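FAD-binding oxidoreductase (Gulosibacter chungangensis, PDB 7PBG) oxidises 4-ethylphenol as a flavin-dependent 4-alkylphenol oxidase, using a covalently bound FAD held by a PCMH-type domain. Local coordinates at residues P80-S85 with T102-L107; S96-G101 with A478-A483; Q222-I227 with S519-E524; E35-E40 with S56-P61. All coordinates share one frame; numbering follows the deposited sequence.

Contact 1 of 4, residues P80-S85 with T102-L107; sequences PLHAFS and TVLLHL. With FAD (flavin-adenine dinucleotide), chain C.
Phe84 crosses His106 at about a right angle on one face of a parallel beta pair, strands 81-84 and 103-106, in the small mixed sheet of the PCMH-type FAD-binding domain. Backbone bonds run from Val103 N to Pro80 O at one end to Leu107 N to Phe84 O at the other. The Phe84 side chain starts with CG wedged between the backbone N and the carbonyl carbon (chi1 47°), and its ring lies across the partner strand: Leu105 O stands 3.9 Å above the ring plane of Phe84, over its centre, and CE1 touches His106 CB at 3.5 Å. The Phe84 and His106 ring planes are only 26° apart but slid past each other, so they barely overlap. Phe84 CD2 sits above one face of the His82 ring, toward the rim, while the edge of that imidazole meets the FAD ribose, with CE1 of His82 3.1 Å from O3B. An alanine in place of Phe84 would probably uncover Leu105 O and open a gap between the His82 and His106 rings. ND1 of His106 is hydrogen-bonded to Tyr41 OH. On the opposite face of the pair, Leu81 CD2 meets Leu105 CD1 at 3.8 Å, and Ala83 CB packs against Leu105 CB and Leu107 CD1. Where the first strand ends, Ser85 OG donates to FAD N7A at 2.7 Å.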
# COMPACT_ATOMS: atom_id res chain seq x y z
N PRO A 80 -2.99 28.28 12.93
CA PRO A 80 -3.33 26.96 12.42
C PRO A 80 -4.12 27.01 11.11
O PRO A 80 -4.92 27.96 10.86
CB PRO A 80 -4.09 26.30 13.56
CG PRO A 80 -4.70 27.46 14.31
CD PRO A 80 -3.70 28.59 14.19
N LEU A 81 -3.83 26.03 10.25
CA LEU A 81 -4.42 25.89 8.89
C LEU A 81 -5.15 24.54 8.84
O LEU A 81 -4.67 23.56 9.43
CB LEU A 81 -3.32 25.90 7.82
CG LEU A 81 -2.44 27.14 7.71
CD1 LEU A 81 -1.42 26.96 6.60
CD2 LEU A 81 -3.30 28.38 7.46
N HIS A 82 -6.22 24.49 8.09
CA HIS A 82 -6.89 23.21 7.71
C HIS A 82 -7.09 23.29 6.23
O HIS A 82 -7.82 24.23 5.76
CB HIS A 82 -8.18 22.97 8.50
CG HIS A 82 -8.94 21.77 8.03
ND1 HIS A 82 -8.30 20.55 7.75
CD2 HIS A 82 -10.27 21.59 7.83
CE1 HIS A 82 -9.22 19.67 7.41
NE2 HIS A 82 -10.45 20.30 7.42
N ALA A 83 -6.40 22.42 5.51
CA ALA A 83 -6.44 22.34 4.05
C ALA A 83 -7.28 21.12 3.64
O ALA A 83 -7.14 20.02 4.22
CB ALA A 83 -5.05 22.24 3.52
N PHE A 84 -8.09 21.30 2.62
CA PHE A 84 -8.92 20.20 2.10
C PHE A 84 -9.13 20.48 0.63
O PHE A 84 -8.87 21.58 0.14
CB PHE A 84 -10.24 20.12 2.87
CG PHE A 84 -10.97 21.42 3.08
CD1 PHE A 84 -11.78 21.99 2.09
CD2 PHE A 84 -10.77 22.13 4.24
CE1 PHE A 84 -12.39 23.22 2.30
CE2 PHE A 84 -11.38 23.36 4.44
CZ PHE A 84 -12.20 23.90 3.48
N SER A 85 -9.59 19.44 -0.04
CA SER A 85 -9.79 19.45 -1.50
C SER A 85 -11.18 19.98 -1.84
O SER A 85 -11.25 21.03 -2.51
CB SER A 85 -9.51 18.09 -2.03
OG SER A 85 -8.16 17.78 -1.83
N THR A 102 -9.29 28.30 13.16
CA THR A 102 -8.36 27.80 12.12
C THR A 102 -8.67 28.54 10.84
O THR A 102 -9.86 28.78 10.58
CB THR A 102 -8.42 26.28 12.03
OG1 THR A 102 -7.96 25.80 13.30
CG2 THR A 102 -7.58 25.71 10.89
N VAL A 103 -7.64 28.91 10.09
CA VAL A 103 -7.81 29.47 8.72
C VAL A 103 -7.99 28.27 7.79
O VAL A 103 -7.10 27.39 7.79
CB VAL A 103 -6.62 30.35 8.34
CG1 VAL A 103 -6.63 30.70 6.88
CG2 VAL A 103 -6.56 31.61 9.20
N LEU A 104 -9.04 28.25 6.99
CA LEU A 104 -9.32 27.11 6.08
C LEU A 104 -8.72 27.38 4.71
O LEU A 104 -8.80 28.57 4.20
CB LEU A 104 -10.82 26.93 6.00
CG LEU A 104 -11.55 26.94 7.35
CD1 LEU A 104 -13.01 26.62 7.14
CD2 LEU A 104 -10.95 25.94 8.31
N LEU A 105 -8.10 26.35 4.12
CA LEU A 105 -7.61 26.43 2.72
C LEU A 105 -8.51 25.53 1.90
O LEU A 105 -8.34 24.34 1.97
CB LEU A 105 -6.15 25.98 2.60
CG LEU A 105 -5.09 27.00 3.01
CD1 LEU A 105 -5.37 27.63 4.35
CD2 LEU A 105 -3.70 26.38 2.94
N HIS A 106 -9.41 26.09 1.10
CA HIS A 106 -10.21 25.29 0.15
C HIS A 106 -9.45 25.25 -1.19
O HIS A 106 -9.68 26.12 -2.04
CB HIS A 106 -11.62 25.83 0.08
CG HIS A 106 -12.48 25.07 -0.86
ND1 HIS A 106 -13.62 25.59 -1.36
CD2 HIS A 106 -12.29 23.88 -1.44
CE1 HIS A 106 -14.15 24.71 -2.21
NE2 HIS A 106 -13.36 23.66 -2.26
N LEU A 107 -8.62 24.24 -1.36
CA LEU A 107 -7.75 24.10 -2.53
C LEU A 107 -8.59 23.90 -3.78
O LEU A 107 -8.17 24.38 -4.82
CB LEU A 107 -6.76 22.95 -2.33
CG LEU A 107 -5.44 23.39 -1.70
CD1 LEU A 107 -5.58 23.64 -0.23
CD2 LEU A 107 -4.33 22.40 -2.00
PA FAD C . -12.22 16.56 1.62
O1A FAD C . -13.24 17.05 2.59
O2A FAD C . -11.66 17.52 0.61
O5B FAD C . -11.01 15.98 2.44
C5B FAD C . -11.20 15.14 3.57
C4B FAD C . -10.02 15.33 4.49
O4B FAD C . -8.79 14.87 3.85
C3B FAD C . -9.70 16.78 4.90
O3B FAD C . -10.52 17.20 5.99
C2B FAD C . -8.19 16.72 5.18
O2B FAD C . -7.98 16.20 6.48
C1B FAD C . -7.72 15.77 4.09
N9A FAD C . -7.37 16.40 2.84
C8A FAD C . -8.16 16.49 1.74
N7A FAD C . -7.57 17.10 0.76
C5A FAD C . -6.35 17.49 1.26
C6A FAD C . -5.26 18.14 0.67
N6A FAD C . -5.27 18.61 -0.58
N1A FAD C . -4.18 18.36 1.46
C2A FAD C . -4.18 17.88 2.73
N3A FAD C . -5.14 17.22 3.37
C4A FAD C . -6.21 17.06 2.56
N1 FAD C . -16.97 8.01 1.98
C2 FAD C . -16.36 7.03 1.33
O2 FAD C . -15.10 6.96 1.32
N3 FAD C . -17.04 6.14 0.60
C4 FAD C . -18.41 6.12 0.55
O4 FAD C . -18.99 5.31 -0.21
C4X FAD C . -19.09 7.09 1.25
N5 FAD C . -20.40 7.07 1.21
C5X FAD C . -21.06 8.05 1.90
C6 FAD C . -22.46 8.06 1.86
C7 FAD C . -23.20 9.05 2.48
C7M FAD C . -24.71 9.02 2.39
C8 FAD C . -22.51 10.07 3.16
C8M FAD C . -23.28 11.16 3.85
C9 FAD C . -21.14 10.06 3.24
C9A FAD C . -20.37 9.07 2.61
N10 FAD C . -18.98 9.06 2.62
C10 FAD C . -18.29 8.07 1.92
C1' FAD C . -18.18 10.13 3.27
C2' FAD C . -17.86 11.31 2.33
O2' FAD C . -19.04 11.68 1.52
C3' FAD C . -16.74 11.04 1.31
O3' FAD C . -15.67 10.37 1.93
C4' FAD C . -16.18 12.28 0.59
O4' FAD C . -15.59 11.90 -0.66
C5' FAD C . -15.18 13.00 1.45
O5' FAD C . -15.17 14.41 1.20
P FAD C . -14.19 15.06 0.12
O1P FAD C . -14.75 16.40 -0.27
O2P FAD C . -14.00 14.04 -0.96
O3P FAD C . -12.81 15.25 0.90

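Contact 2 of 4, residues S96-G101 with A478-A483; sequences SPMLTG and AHNVLA
Asn480 reaches across to Ser96 and Met98 in a loop-to-loop contact: the loop between strands 81-84 and 103-106 of the FAD-binding domain meets the 478-483 loop, which falls in the C-terminal family region of FAD-linked oxidases and leads into helix 483-489. The asparagine projects with CG anti to its own carbonyl carbon (chi1 -62°), which sets CG beside the 96-101 loop. ND2 of Asn480 donates to Ser96 O at 3.0 Å in a fairly straight bond (160°). The acceptor lies close to the asparagine amide plane, whereas the donor stands above the plane of the Ser96 carbonyl. Ser96 OG is also near ND2 but badly angled for a bond, and its hydroxyl is instead bonded to Gly93 O. Met98 folds back on itself, and the bend at chi2 sets its SD 3.5 Å from Asn480 CB. The bend at chi3 puts the terminal CE of Met98 3.5 Å from Asn480 O, where it also packs on Ala483 CB, so the thioether follows the asparagine from side chain to backbone. An alanine in place of Asn480 would probably leave Ser96 O without its amide donor and open a gap beside the sulfur of Met98. Within the second loop, Val481 N donates to His479 ND1 in the plane of the imidazole, whose NE2 is bonded to Asp43 OD2. A bridging water completes the asparagine's link, donating to Asn480 OD1 at 2.9 Å and, weakly, to Ser96 O at 3.3 Å.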
# COMPACT_ATOMS: atom_id res chain seq x y z
N SER A 96 -14.92 21.39 8.34
CA SER A 96 -14.65 22.07 9.62
C SER A 96 -13.27 21.65 10.11
O SER A 96 -12.86 20.51 9.97
CB SER A 96 -15.74 21.85 10.65
OG SER A 96 -15.82 20.54 11.18
N PRO A 97 -12.53 22.61 10.71
CA PRO A 97 -11.23 22.34 11.31
C PRO A 97 -11.40 21.76 12.70
O PRO A 97 -12.46 21.87 13.32
CB PRO A 97 -10.65 23.76 11.39
CG PRO A 97 -11.84 24.58 11.75
CD PRO A 97 -12.97 23.98 10.92
N MET A 98 -10.32 21.19 13.21
CA MET A 98 -10.25 20.67 14.57
C MET A 98 -10.36 21.81 15.59
O MET A 98 -11.05 21.60 16.65
CB MET A 98 -8.94 19.93 14.83
CG MET A 98 -8.88 18.57 14.17
SD MET A 98 -10.14 17.44 14.76
CE MET A 98 -9.77 17.31 16.50
N LEU A 99 -9.68 22.91 15.33
CA LEU A 99 -9.61 24.02 16.32
C LEU A 99 -10.44 25.23 15.88
O LEU A 99 -10.33 25.71 14.74
CB LEU A 99 -8.17 24.48 16.48
CG LEU A 99 -7.23 23.51 17.18
CD1 LEU A 99 -5.86 24.17 17.27
CD2 LEU A 99 -7.75 23.10 18.55
N THR A 100 -11.20 25.80 16.81
CA THR A 100 -11.90 27.06 16.55
C THR A 100 -10.86 28.11 16.09
O THR A 100 -9.81 28.17 16.73
CB THR A 100 -12.65 27.48 17.81
OG1 THR A 100 -13.59 26.45 18.09
CG2 THR A 100 -13.30 28.83 17.62
N GLY A 101 -11.14 28.90 15.04
CA GLY A 101 -10.28 30.01 14.61
C GLY A 101 -9.25 29.57 13.59
O GLY A 101 -8.52 30.43 13.08
N ALA A 478 -12.93 8.89 11.64
CA ALA A 478 -13.86 9.46 12.63
C ALA A 478 -13.97 10.97 12.49
O ALA A 478 -12.99 11.65 12.18
CB ALA A 478 -13.38 9.05 13.99
N HIS A 479 -15.14 11.47 12.85
CA HIS A 479 -15.45 12.90 12.97
C HIS A 479 -14.42 13.58 13.88
O HIS A 479 -13.96 12.97 14.91
CB HIS A 479 -16.88 13.07 13.47
CG HIS A 479 -17.43 14.45 13.35
ND1 HIS A 479 -17.04 15.52 14.16
CD2 HIS A 479 -18.37 14.94 12.51
CE1 HIS A 479 -17.74 16.61 13.80
NE2 HIS A 479 -18.60 16.26 12.82
N ASN A 480 -14.08 14.82 13.54
CA ASN A 480 -13.29 15.75 14.40
C ASN A 480 -13.63 15.54 15.88
O ASN A 480 -12.69 15.41 16.70
CB ASN A 480 -13.57 17.21 14.10
CG ASN A 480 -13.22 17.63 12.69
OD1 ASN A 480 -12.63 16.84 11.93
ND2 ASN A 480 -13.52 18.87 12.35
N VAL A 481 -14.91 15.55 16.26
CA VAL A 481 -15.29 15.59 17.70
C VAL A 481 -14.94 14.27 18.37
O VAL A 481 -14.84 14.22 19.59
CB VAL A 481 -16.76 15.98 17.87
CG1 VAL A 481 -17.69 14.84 17.44
CG2 VAL A 481 -17.05 16.44 19.27
N LEU A 482 -14.82 13.18 17.60
CA LEU A 482 -14.54 11.81 18.11
C LEU A 482 -13.05 11.48 18.13
O LEU A 482 -12.68 10.39 18.68
CB LEU A 482 -15.23 10.77 17.23
CG LEU A 482 -16.75 10.84 17.14
CD1 LEU A 482 -17.28 9.79 16.14
CD2 LEU A 482 -17.42 10.73 18.52
N ALA A 483 -12.20 12.31 17.53
CA ALA A 483 -10.78 11.98 17.23
C ALA A 483 -10.06 11.54 18.51
O ALA A 483 -9.40 10.54 18.52
CB ALA A 483 -10.10 13.17 16.60
O HOH W 1 -10.51 18.23 10.47

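Contact 3 of 4, residues Q222-I227 with S519-E524; sequences QSNFGI and SGIWPE. With FAD (flavin-adenine dinucleotide), chain C.
Gln222 and Ser519 mark the nearest approach of two segments that are loop where they touch, the first running into strand 226-237, with CA atoms 6.4 Å apart. Both residues have positive phi and left-handed helical backbone angles, as does Gly520, so each chain turns sharply where they meet. No backbone-to-backbone hydrogen bond joins the two segments; in each of the two bonds that do, a side chain grips a main-chain oxygen. The hydroxyl OG of Ser519 donates to Gln222 O over a short 2.6 Å, and Asn224 ND2 donates to Ile521 O at 3.1 Å. One donor comes from either segment. In the second, Ile521 O lies close to the amide plane of Asn224 and the bond is fairly straight (155°). CG of Asn224 is set between its backbone N and carbonyl carbon (chi1 52°), on the side of Ile521. ND2 of Asn224 has a further acceptor in Asn515 O. OD1, by contrast, is buried against Ile521, 3.8 Å from its CG2, and has no polar partner in the model. The same methyl, CG2 of Ile521, makes a looser contact with CE1 of Phe225 at 4.3 Å. Beyond Phe225, the first segment enters the FAD pocket, where Ile227 CA lies 3.6 Å from N1A of the adenine. Gln222 NE2 donates to Tyr476 O, and its OE1 is bonded to Gly213 N of the second subunit, whose Pro214 packs on Phe225 and Ile521. The contact thus fastens the C-terminal tail beside the start of strand 226-237, with helix 492-508 packed against both Phe225 and Ile521.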
# COMPACT_ATOMS: atom_id res chain seq x y z
N GLN A 222 -5.17 10.69 6.67
CA GLN A 222 -5.83 11.03 7.96
C GLN A 222 -4.81 11.67 8.91
O GLN A 222 -4.73 11.31 10.10
CB GLN A 222 -6.42 9.79 8.60
CG GLN A 222 -7.60 9.20 7.84
CD GLN A 222 -8.28 8.10 8.62
OE1 GLN A 222 -7.87 7.80 9.75
NE2 GLN A 222 -9.21 7.39 8.00
N SER A 223 -4.06 12.61 8.41
CA SER A 223 -2.97 13.20 9.22
C SER A 223 -2.90 14.68 8.92
O SER A 223 -3.69 15.21 8.11
CB SER A 223 -1.66 12.48 8.90
OG SER A 223 -1.33 12.78 7.54
N ASN A 224 -1.97 15.33 9.60
CA ASN A 224 -1.79 16.78 9.51
C ASN A 224 -0.30 17.08 9.25
O ASN A 224 0.34 17.87 9.98
CB ASN A 224 -2.38 17.39 10.77
CG ASN A 224 -1.86 16.75 12.03
OD1 ASN A 224 -1.03 15.83 12.02
ND2 ASN A 224 -2.42 17.20 13.16
N PHE A 225 0.26 16.51 8.18
CA PHE A 225 1.72 16.58 7.93
C PHE A 225 2.03 17.37 6.65
O PHE A 225 3.16 17.85 6.46
CB PHE A 225 2.33 15.19 7.82
CG PHE A 225 2.18 14.31 9.02
CD1 PHE A 225 1.93 14.83 10.29
CD2 PHE A 225 2.21 12.94 8.86
CE1 PHE A 225 1.81 13.98 11.38
CE2 PHE A 225 2.07 12.09 9.94
CZ PHE A 225 1.88 12.63 11.19
N GLY A 226 1.04 17.58 5.80
CA GLY A 226 1.31 18.29 4.55
C GLY A 226 0.04 18.65 3.85
O GLY A 226 -1.02 18.17 4.26
N ILE A 227 0.18 19.38 2.76
CA ILE A 227 -0.95 19.80 1.89
C ILE A 227 -0.72 19.28 0.47
O ILE A 227 0.23 19.67 -0.19
CB ILE A 227 -1.16 21.31 1.98
CG1 ILE A 227 -1.31 21.77 3.42
CG2 ILE A 227 -2.30 21.74 1.07
CD1 ILE A 227 -1.35 23.28 3.58
N SER A 519 -6.94 13.21 13.87
CA SER A 519 -6.66 11.80 14.25
C SER A 519 -6.02 11.75 15.63
O SER A 519 -5.46 10.69 15.98
CB SER A 519 -5.85 11.03 13.28
OG SER A 519 -6.52 11.04 12.03
N GLY A 520 -6.30 12.75 16.45
CA GLY A 520 -5.77 12.82 17.82
C GLY A 520 -4.28 13.14 17.86
O GLY A 520 -3.62 12.78 18.88
N ILE A 521 -3.74 13.68 16.77
CA ILE A 521 -2.30 14.03 16.64
C ILE A 521 -2.11 15.51 16.98
O ILE A 521 -2.40 16.40 16.13
CB ILE A 521 -1.72 13.66 15.27
CG1 ILE A 521 -2.02 12.22 14.92
CG2 ILE A 521 -0.24 13.97 15.19
CD1 ILE A 521 -1.80 11.89 13.46
N TRP A 522 -1.61 15.76 18.18
CA TRP A 522 -1.46 17.14 18.69
C TRP A 522 0.01 17.53 18.64
O TRP A 522 0.87 16.76 19.04
CB TRP A 522 -2.05 17.31 20.09
CG TRP A 522 -3.52 17.09 20.17
CD1 TRP A 522 -4.18 15.92 20.46
CD2 TRP A 522 -4.55 18.05 19.86
NE1 TRP A 522 -5.53 16.11 20.42
CE2 TRP A 522 -5.80 17.40 20.04
CE3 TRP A 522 -4.53 19.41 19.52
CZ2 TRP A 522 -7.01 18.05 19.85
CZ3 TRP A 522 -5.73 20.04 19.32
CH2 TRP A 522 -6.95 19.38 19.48
N PRO A 523 0.33 18.73 18.13
CA PRO A 523 1.69 19.22 18.12
C PRO A 523 2.13 19.58 19.53
O PRO A 523 1.29 19.85 20.40
CB PRO A 523 1.63 20.48 17.25
CG PRO A 523 0.22 20.97 17.50
CD PRO A 523 -0.63 19.72 17.61
N GLU A 524 3.44 19.50 19.73
CA GLU A 524 4.09 19.68 21.05
C GLU A 524 3.59 20.95 21.75
O GLU A 524 3.34 20.87 22.97
CB GLU A 524 5.62 19.77 20.91
CG GLU A 524 6.30 19.72 22.27
CD GLU A 524 7.77 19.37 22.27
OE1 GLU A 524 8.51 19.95 21.47
OE2 GLU A 524 8.18 18.51 23.09
PA FAD C . -12.22 16.56 1.62
O1A FAD C . -13.24 17.05 2.59
O2A FAD C . -11.66 17.52 0.61
O5B FAD C . -11.01 15.98 2.44
C5B FAD C . -11.20 15.14 3.57
C4B FAD C . -10.02 15.33 4.49
O4B FAD C . -8.79 14.87 3.85
C3B FAD C . -9.70 16.78 4.90
O3B FAD C . -10.52 17.20 5.99
C2B FAD C . -8.19 16.72 5.18
O2B FAD C . -7.98 16.20 6.48
C1B FAD C . -7.72 15.77 4.09
N9A FAD C . -7.37 16.40 2.84
C8A FAD C . -8.16 16.49 1.74
N7A FAD C . -7.57 17.10 0.76
C5A FAD C . -6.35 17.49 1.26
C6A FAD C . -5.26 18.14 0.67
N6A FAD C . -5.27 18.61 -0.58
N1A FAD C . -4.18 18.36 1.46
C2A FAD C . -4.18 17.88 2.73
N3A FAD C . -5.14 17.22 3.37
C4A FAD C . -6.21 17.06 2.56
N1 FAD C . -16.97 8.01 1.98
C2 FAD C . -16.36 7.03 1.33
O2 FAD C . -15.10 6.96 1.32
N3 FAD C . -17.04 6.14 0.60
C4 FAD C . -18.41 6.12 0.55
O4 FAD C . -18.99 5.31 -0.21
C4X FAD C . -19.09 7.09 1.25
N5 FAD C . -20.40 7.07 1.21
C5X FAD C . -21.06 8.05 1.90
C6 FAD C . -22.46 8.06 1.86
C7 FAD C . -23.20 9.05 2.48
C7M FAD C . -24.71 9.02 2.39
C8 FAD C . -22.51 10.07 3.16
C8M FAD C . -23.28 11.16 3.85
C9 FAD C . -21.14 10.06 3.24
C9A FAD C . -20.37 9.07 2.61
N10 FAD C . -18.98 9.06 2.62
C10 FAD C . -18.29 8.07 1.92
C1' FAD C . -18.18 10.13 3.27
C2' FAD C . -17.86 11.31 2.33
O2' FAD C . -19.04 11.68 1.52
C3' FAD C . -16.74 11.04 1.31
O3' FAD C . -15.67 10.37 1.93
C4' FAD C . -16.18 12.28 0.59
O4' FAD C . -15.59 11.90 -0.66
C5' FAD C . -15.18 13.00 1.45
O5' FAD C . -15.17 14.41 1.20
P FAD C . -14.19 15.06 0.12
O1P FAD C . -14.75 16.40 -0.27
O2P FAD C . -14.00 14.04 -0.96
O3P FAD C . -12.81 15.25 0.90

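Contact 4 of 4, residues E35-E40 with S56-P61; sequences EATVSE and SAVIWP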
# COMPACT_ATOMS: atom_id res chain seq x y z
N GLU A 35 -18.68 36.60 7.53
CA GLU A 35 -19.52 35.53 8.11
C GLU A 35 -20.26 34.77 7.00
O GLU A 35 -20.28 33.55 7.06
CB GLU A 35 -20.51 36.13 9.12
CG GLU A 35 -21.45 35.10 9.69
CD GLU A 35 -20.77 34.08 10.58
OE1 GLU A 35 -19.72 34.40 11.14
OE2 GLU A 35 -21.28 32.96 10.69
N ALA A 36 -20.84 35.45 6.02
CA ALA A 36 -21.63 34.79 4.96
C ALA A 36 -20.74 33.78 4.22
O ALA A 36 -21.22 32.65 3.95
CB ALA A 36 -22.25 35.79 4.00
N THR A 37 -19.51 34.15 3.86
CA THR A 37 -18.60 33.27 3.09
C THR A 37 -17.97 32.21 4.01
O THR A 37 -18.00 31.03 3.62
CB THR A 37 -17.46 34.02 2.40
OG1 THR A 37 -18.02 35.03 1.56
CG2 THR A 37 -16.63 33.08 1.54
N VAL A 38 -17.47 32.58 5.17
CA VAL A 38 -16.78 31.57 6.03
C VAL A 38 -17.78 30.52 6.55
O VAL A 38 -17.39 29.35 6.68
CB VAL A 38 -15.96 32.21 7.15
CG1 VAL A 38 -15.20 31.18 7.96
CG2 VAL A 38 -14.99 33.25 6.60
N SER A 39 -19.03 30.91 6.83
CA SER A 39 -20.03 30.02 7.47
C SER A 39 -20.38 28.88 6.53
O SER A 39 -20.80 27.83 7.04
CB SER A 39 -21.29 30.79 7.91
OG SER A 39 -21.93 31.40 6.81
N GLU A 40 -20.22 29.09 5.23
CA GLU A 40 -20.36 28.03 4.20
C GLU A 40 -19.47 26.82 4.57
O GLU A 40 -19.76 25.70 4.11
CB GLU A 40 -19.97 28.59 2.84
CG GLU A 40 -20.21 27.66 1.67
CD GLU A 40 -20.14 28.35 0.31
OE1 GLU A 40 -20.70 29.47 0.18
OE2 GLU A 40 -19.52 27.78 -0.62
N SER A 56 -11.98 30.65 11.02
CA SER A 56 -11.90 32.12 11.14
C SER A 56 -11.99 32.76 9.77
O SER A 56 -12.38 33.95 9.67
CB SER A 56 -10.63 32.55 11.78
OG SER A 56 -9.50 31.99 11.09
N ALA A 57 -11.53 32.04 8.74
CA ALA A 57 -11.31 32.64 7.42
C ALA A 57 -11.20 31.48 6.45
O ALA A 57 -10.93 30.34 6.90
CB ALA A 57 -10.08 33.50 7.41
N VAL A 58 -11.43 31.78 5.20
CA VAL A 58 -11.17 30.80 4.12
C VAL A 58 -10.34 31.48 3.05
O VAL A 58 -10.60 32.65 2.71
CB VAL A 58 -12.46 30.15 3.59
CG1 VAL A 58 -13.42 31.13 2.90
CG2 VAL A 58 -12.09 29.03 2.66
N ILE A 59 -9.37 30.73 2.53
CA ILE A 59 -8.50 31.19 1.44
C ILE A 59 -8.65 30.20 0.29
O ILE A 59 -8.66 28.99 0.53
CB ILE A 59 -7.04 31.28 1.91
CG1 ILE A 59 -6.88 32.17 3.14
CG2 ILE A 59 -6.16 31.71 0.74
CD1 ILE A 59 -5.47 32.22 3.70
N TRP A 60 -8.73 30.75 -0.90
CA TRP A 60 -8.81 30.00 -2.17
C TRP A 60 -7.49 30.13 -2.89
O TRP A 60 -7.30 30.99 -3.76
CB TRP A 60 -9.97 30.59 -2.98
CG TRP A 60 -11.28 30.41 -2.30
CD1 TRP A 60 -11.74 29.29 -1.67
CD2 TRP A 60 -12.33 31.38 -2.20
NE1 TRP A 60 -13.01 29.50 -1.20
CE2 TRP A 60 -13.40 30.76 -1.50
CE3 TRP A 60 -12.47 32.70 -2.64
CZ2 TRP A 60 -14.59 31.43 -1.21
CZ3 TRP A 60 -13.66 33.36 -2.36
CH2 TRP A 60 -14.70 32.72 -1.68
N PRO A 61 -6.49 29.29 -2.57
CA PRO A 61 -5.25 29.33 -3.29
C PRO A 61 -5.38 28.89 -4.75
O PRO A 61 -6.22 28.04 -5.04
CB PRO A 61 -4.30 28.38 -2.54
CG PRO A 61 -5.12 27.71 -1.47
CD PRO A 61 -6.53 28.27 -1.51
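The indole of Trp60 meets Thr37 through its six-membered ring: CG2 of Thr37 approaches obliquely, 3.8 Å from both CZ2 and CH2 of Trp60. Elsewhere, the indole makes a cation-pi contact with Lys109 and a hydrogen bond from NE1 to Tyr41 OH. The second flat group is the peptide between Ser56 and Ala57, met by both methyls of Val38. CG1 of Val38, anti to its backbone N (chi1 -177°), lies 3.8 Å from Ala57 N, and CG2 lies 3.8 Å from Ala57 CA. Ala57 N is buried under CG1 of Val38 and has no polar partner in the model; no hydrogen bond crosses between the segments. Between these two groups, CG1 of Val58 touches CG2 of Thr37 at 4.0 Å. Within the helix, Glu35 O accepts from both N and OG of Ser39, which reach it from opposite faces of its plane. Helix 35-39 crosses strand 57-59 at 71°, on the face that carries Val58. Ala57 and Ile59 point to the other side, where helix 12-26 packs. The strand is therefore sandwiched between helices, as in an alpha/beta layered arrangement, here at the mixed sheet of the FAD-binding domain.

How the contacts relate
From the N terminus, contact 4 closes first, a short loop from helix 35-39 to strand 57-59. Contact 1 follows in series, joining 80-85 to 102-107; strand 103-106 pairs with strand 57-59, so both contacts share one sheet. Contact 2 opens at 96-101, inside the loop of contact 1, and closes only at 478-483, so the two cross. Contact 3 opens at 222-227, before contact 2 has closed, and ends at 519-524; it crosses contact 2 but comes after contact 1. Contacts 1 and 3 touch through Ile227 and both border the FAD. Together the two long closures tie the C-terminal part of the chain to the FAD-binding domain.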